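Local coordinates for RING-type domain-containing protein (Chaetomium thermophilum, PDB 6Z3U) that activates the kinase CDK7 together with cyclin H, serving as the MAT1 subunit of the CAK complex, here through its C-terminal segment, at the interface of chains B and A. Numbering follows the deposited sequence. Chains: chain A, RING-type domain-containing protein; chain B, CYCLIN domain-containing protein.

Contact 1: the interface of chains B and A. Residues chain B 193, 214; chain A 24, 26, 46.
B:Arg193 of the cyclin reaches between A:His24, A:Ser26 and A:Tyr46 of the MAT1 C-terminal segment, a worked example of an arginine used along its whole length. The interface belongs to the CAK complex, and the arginine's helix, 189-200, lies in the second cyclin domain. At its start, CB is only loosely approached by the phenol oxygen of A:Tyr46. One atom further, CG rests against CD2 of the A:His24 imidazole at 3.7 Å, a placement owed to a first torsion that sends CG away from the backbone N (chi1 -167°). CD lies alongside the hydroxyl OH of A:Tyr46, 3.3 Å away, a contact without hydrogen-bonding character. The chain then bends about CG-CD, bringing NE over one face of the A:His24 ring, 3.9 Å from its centroid and displaced toward the rim, as a cation-pi contact. The guanidinium plane is inclined to the ring by 39°, neither stacked flat nor standing upright. At the tip, the hydroxyl OG of A:Ser26 sits above one guanidinium face, 3.5 Å from CZ.

B:Glu214, from helix 207-221, serves both partners. Its OE1 lies in the guanidinium plane and forms a salt bridge with NE of B:Arg193 at 3.4 Å, a weak hydrogen bond that helps position the arginine. The other imidazole nitrogen fixes the rotation of the ring: ND1 of A:His24 accepts from the backbone N of A:Ser26, in the first turn of helix 25-31, at 3.1 Å, with that N tilted 16° from the ring plane. A phenylalanine in place of A:His24 would probably leave OE2 of B:Glu214 without its donor and the backbone N of A:Ser26 without its acceptor. That OE2 accepts a nearly straight bond from NE2 of A:His24 at 2.8 Å, through the syn lone pair and in the imidazole plane.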
loop_
_atom_site.group_PDB
_atom_site.type_symbol
_atom_site.label_atom_id
_atom_site.label_comp_id
_atom_site.label_asym_id
_atom_site.label_seq_id
_atom_site.Cartn_x
_atom_site.Cartn_y
_atom_site.Cartn_z
ATOM N N ARG B 193 -3.059 11.437 15.698
ATOM C CA ARG B 193 -3.679 12.712 15.358
ATOM C C ARG B 193 -5.190 12.574 15.253
ATOM O O ARG B 193 -5.921 13.540 15.501
ATOM C CB ARG B 193 -3.085 13.245 14.054
ATOM C CG ARG B 193 -3.424 14.695 13.761
ATOM C CD ARG B 193 -2.381 15.326 12.851
ATOM N NE ARG B 193 -1.240 15.841 13.606
ATOM C CZ ARG B 193 -0.118 16.295 13.058
ATOM N NH1 ARG B 193 0.030 16.297 11.740
ATOM N NH2 ARG B 193 0.864 16.743 13.829
ATOM N N GLU B 214 0.053 15.047 22.942
ATOM C CA GLU B 214 0.330 14.623 21.573
ATOM C C GLU B 214 1.821 14.686 21.265
ATOM O O GLU B 214 2.375 13.769 20.648
ATOM C CB GLU B 214 -0.450 15.488 20.582
ATOM C CG GLU B 214 -0.226 15.107 19.123
ATOM C CD GLU B 214 -1.088 15.907 18.165
ATOM O OE1 GLU B 214 -0.844 15.839 16.942
ATOM O OE2 GLU B 214 -2.010 16.607 18.634
ATOM N N HIS A 24 -7.923 19.731 13.463
ATOM C CA HIS A 24 -6.663 19.776 14.190
ATOM C C HIS A 24 -5.905 21.011 13.712
ATOM O O HIS A 24 -5.825 21.251 12.493
ATOM C CB HIS A 24 -5.843 18.505 13.947
ATOM C CG HIS A 24 -4.643 18.377 14.832
ATOM N ND1 HIS A 24 -3.491 19.106 14.634
ATOM C CD2 HIS A 24 -4.412 17.596 15.913
ATOM C CE1 HIS A 24 -2.604 18.785 15.559
ATOM N NE2 HIS A 24 -3.137 17.870 16.347
ATOM N N SER A 26 -2.948 21.731 13.176
ATOM C CA SER A 26 -1.925 21.465 12.170
ATOM C C SER A 26 -2.509 21.478 10.763
ATOM O O SER A 26 -1.789 21.758 9.798
ATOM C CB SER A 26 -1.250 20.121 12.453
ATOM O OG SER A 26 -2.157 19.045 12.290
ATOM N N TYR A 46 -8.625 12.778 4.892
ATOM C CA TYR A 46 -7.561 12.606 5.880
ATOM C C TYR A 46 -8.140 12.377 7.272
ATOM O O TYR A 46 -7.714 11.467 7.992
ATOM C CB TYR A 46 -6.633 13.822 5.874
ATOM C CG TYR A 46 -5.600 13.813 6.981
ATOM C CD1 TYR A 46 -4.410 13.111 6.837
ATOM C CD2 TYR A 46 -5.806 14.512 8.163
ATOM C CE1 TYR A 46 -3.459 13.099 7.839
ATOM C CE2 TYR A 46 -4.858 14.506 9.173
ATOM C CZ TYR A 46 -3.686 13.798 9.004
ATOM O OH TYR A 46 -2.733 13.786 10.000
#

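Contact 2: the interface of chains B and A. Residues chain B 12-13, 18; chain A 59-60, 62, 65-66.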
loop_
_atom_site.group_PDB
_atom_site.type_symbol
_atom_site.label_atom_id
_atom_site.label_comp_id
_atom_site.label_asym_id
_atom_site.label_seq_id
_atom_site.Cartn_x
_atom_site.Cartn_y
_atom_site.Cartn_z
ATOM N N TYR B 12 -9.711 -4.825 9.834
ATOM C CA TYR B 12 -8.306 -4.905 10.218
ATOM C C TYR B 12 -7.791 -6.338 10.133
ATOM O O TYR B 12 -6.667 -6.573 9.674
ATOM C CB TYR B 12 -8.104 -4.356 11.630
ATOM C CG TYR B 12 -6.662 -4.414 12.082
ATOM C CD1 TYR B 12 -5.776 -3.390 11.774
ATOM C CD2 TYR B 12 -6.181 -5.501 12.801
ATOM C CE1 TYR B 12 -4.454 -3.443 12.177
ATOM C CE2 TYR B 12 -4.861 -5.563 13.208
ATOM C CZ TYR B 12 -4.002 -4.532 12.892
ATOM O OH TYR B 12 -2.688 -4.590 13.296
ATOM N N ARG B 13 -8.598 -7.311 10.568
ATOM C CA ARG B 13 -8.160 -8.702 10.572
ATOM C C ARG B 13 -7.922 -9.264 9.178
ATOM O O ARG B 13 -7.409 -10.382 9.064
ATOM C CB ARG B 13 -9.178 -9.582 11.300
ATOM C CG ARG B 13 -9.192 -9.388 12.805
ATOM C CD ARG B 13 -10.124 -10.378 13.484
ATOM N NE ARG B 13 -10.470 -9.964 14.843
ATOM C CZ ARG B 13 -11.662 -9.502 15.221
ATOM N NH1 ARG B 13 -11.856 -9.154 16.486
ATOM N NH2 ARG B 13 -12.659 -9.391 14.352
ATOM N N TYR B 18 -2.023 -8.737 10.226
ATOM C CA TYR B 18 -2.685 -9.572 11.220
ATOM C C TYR B 18 -2.538 -11.057 10.909
ATOM O O TYR B 18 -2.174 -11.845 11.787
ATOM C CB TYR B 18 -4.170 -9.206 11.314
ATOM C CG TYR B 18 -4.947 -10.082 12.272
ATOM C CD1 TYR B 18 -4.987 -9.794 13.629
ATOM C CD2 TYR B 18 -5.635 -11.200 11.820
ATOM C CE1 TYR B 18 -5.694 -10.593 14.512
ATOM C CE2 TYR B 18 -6.345 -12.006 12.695
ATOM C CZ TYR B 18 -6.371 -11.698 14.039
ATOM O OH TYR B 18 -7.076 -12.498 14.912
ATOM N N ALA A 59 -10.656 -3.723 19.552
ATOM C CA ALA A 59 -11.010 -4.932 20.283
ATOM C C ALA A 59 -10.456 -6.181 19.605
ATOM O O ALA A 59 -11.001 -7.275 19.762
ATOM C CB ALA A 59 -12.525 -5.043 20.437
ATOM N N VAL A 60 -9.376 -6.025 18.844
ATOM C CA VAL A 60 -8.685 -7.149 18.222
ATOM C C VAL A 60 -7.579 -7.565 19.186
ATOM O O VAL A 60 -6.549 -6.899 19.297
ATOM C CB VAL A 60 -8.137 -6.788 16.841
ATOM C CG1 VAL A 60 -7.141 -7.837 16.369
ATOM C CG2 VAL A 60 -9.274 -6.658 15.844
ATOM N N ILE A 62 -4.786 -9.769 19.763
ATOM C CA ILE A 62 -3.951 -10.612 18.912
ATOM C C ILE A 62 -3.530 -11.874 19.654
ATOM O O ILE A 62 -3.603 -12.985 19.116
ATOM C CB ILE A 62 -2.732 -9.815 18.409
ATOM C CG1 ILE A 62 -3.177 -8.813 17.338
ATOM C CG2 ILE A 62 -1.654 -10.757 17.882
ATOM C CD1 ILE A 62 -2.082 -7.878 16.859
ATOM N N GLU A 65 -6.606 -14.278 20.335
ATOM C CA GLU A 65 -7.208 -14.770 19.100
ATOM C C GLU A 65 -6.304 -15.778 18.399
ATOM O O GLU A 65 -6.785 -16.792 17.879
ATOM C CB GLU A 65 -7.525 -13.594 18.175
ATOM C CG GLU A 65 -8.636 -12.682 18.689
ATOM C CD GLU A 65 -8.822 -11.437 17.838
ATOM O OE1 GLU A 65 -9.351 -10.433 18.360
ATOM O OE2 GLU A 65 -8.439 -11.462 16.649
ATOM N N LYS A 66 -4.994 -15.522 18.374
ATOM C CA LYS A 66 -4.080 -16.397 17.646
ATOM C C LYS A 66 -3.812 -17.698 18.392
ATOM O O LYS A 66 -3.620 -18.742 17.757
ATOM C CB LYS A 66 -2.766 -15.667 17.364
ATOM C CG LYS A 66 -2.879 -14.576 16.302
ATOM C CD LYS A 66 -3.172 -15.159 14.923
ATOM C CE LYS A 66 -3.310 -14.073 13.869
ATOM N NZ LYS A 66 -3.673 -14.646 12.543
#
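Both faces of the B:Tyr18 phenol ring are occupied, one by each protein. A:Lys66 lays its CE methylene 3.8 Å above one face, toward the rim, while CG of B:Arg13 sits over the centre of the opposite face. The ring belongs to the N-terminal part of cyclin H, a member of the cyclin family, and the groups that receive it lie at the C-terminal end of the MAT1 segment, on helix 62-67 and the loop just before it. The carbon CE1 of the ring meets the methyl CG1 of A:Val60 at 3.6 Å, and CG1 of A:Ile62 approaches the same ring carbon more distantly.

The valine splits its two methyls between neighbours. While CG1 packs on the tyrosine, CG2 is turned to the guanidinium of B:Arg13, 3.8 Å from CZ, and the valine and the arginine run antiparallel where they meet.

A:Glu65 supplies the polar centre. Its carboxylate oxygen OE2 accepts from two cyclin donors by different approaches. The hydroxyl OH of B:Tyr18 donates to the anti lone pair of OE2, the side away from OE1, at a distance modelled as very short, which carries no weight at this resolution. NE of B:Arg13 instead comes from above the carboxylate plane, 37° out of it, and makes a salt bridge of 3.1 Å to OE2. The guanidinium and carboxylate planes stand 59° apart, a skew that precludes a flat two-pronged pairing; NH1 of the arginine adds a weak bond to OE1. The arginine is extended from CG to NE, which lets its methylene cover the tyrosine ring while its tip reaches past the ring to the acid. Such proximity of a guanidinium would probably favour the charged form of A:Glu65.

Beyond the ring, the bend of A:Lys66 at chi2 (-67°) brings its terminal amine NZ to the backbone carbonyl O of B:Tyr18, a weak bond of 3.3 Å.

About 26 Å separates the C-alpha centres of contact 1 and contact 2, and they share no residue and no helix. On the cyclin, contact 1 uses helices 189-200 and 207-221 of the second cyclin domain, whereas contact 2 uses the N-terminal stretch with helices 7-12 and 16-19. MAT1 links them through one short chain: helices 25-31 and 43-55, with the loop leading into the first of them, serve contact 1, and helix 62-67 with its preceding loop serves contact 2. Gripping the cyclin at both places probably fixes the path of the MAT1 segment along it and ties the cyclin's N-terminal helices into the CAK assembly.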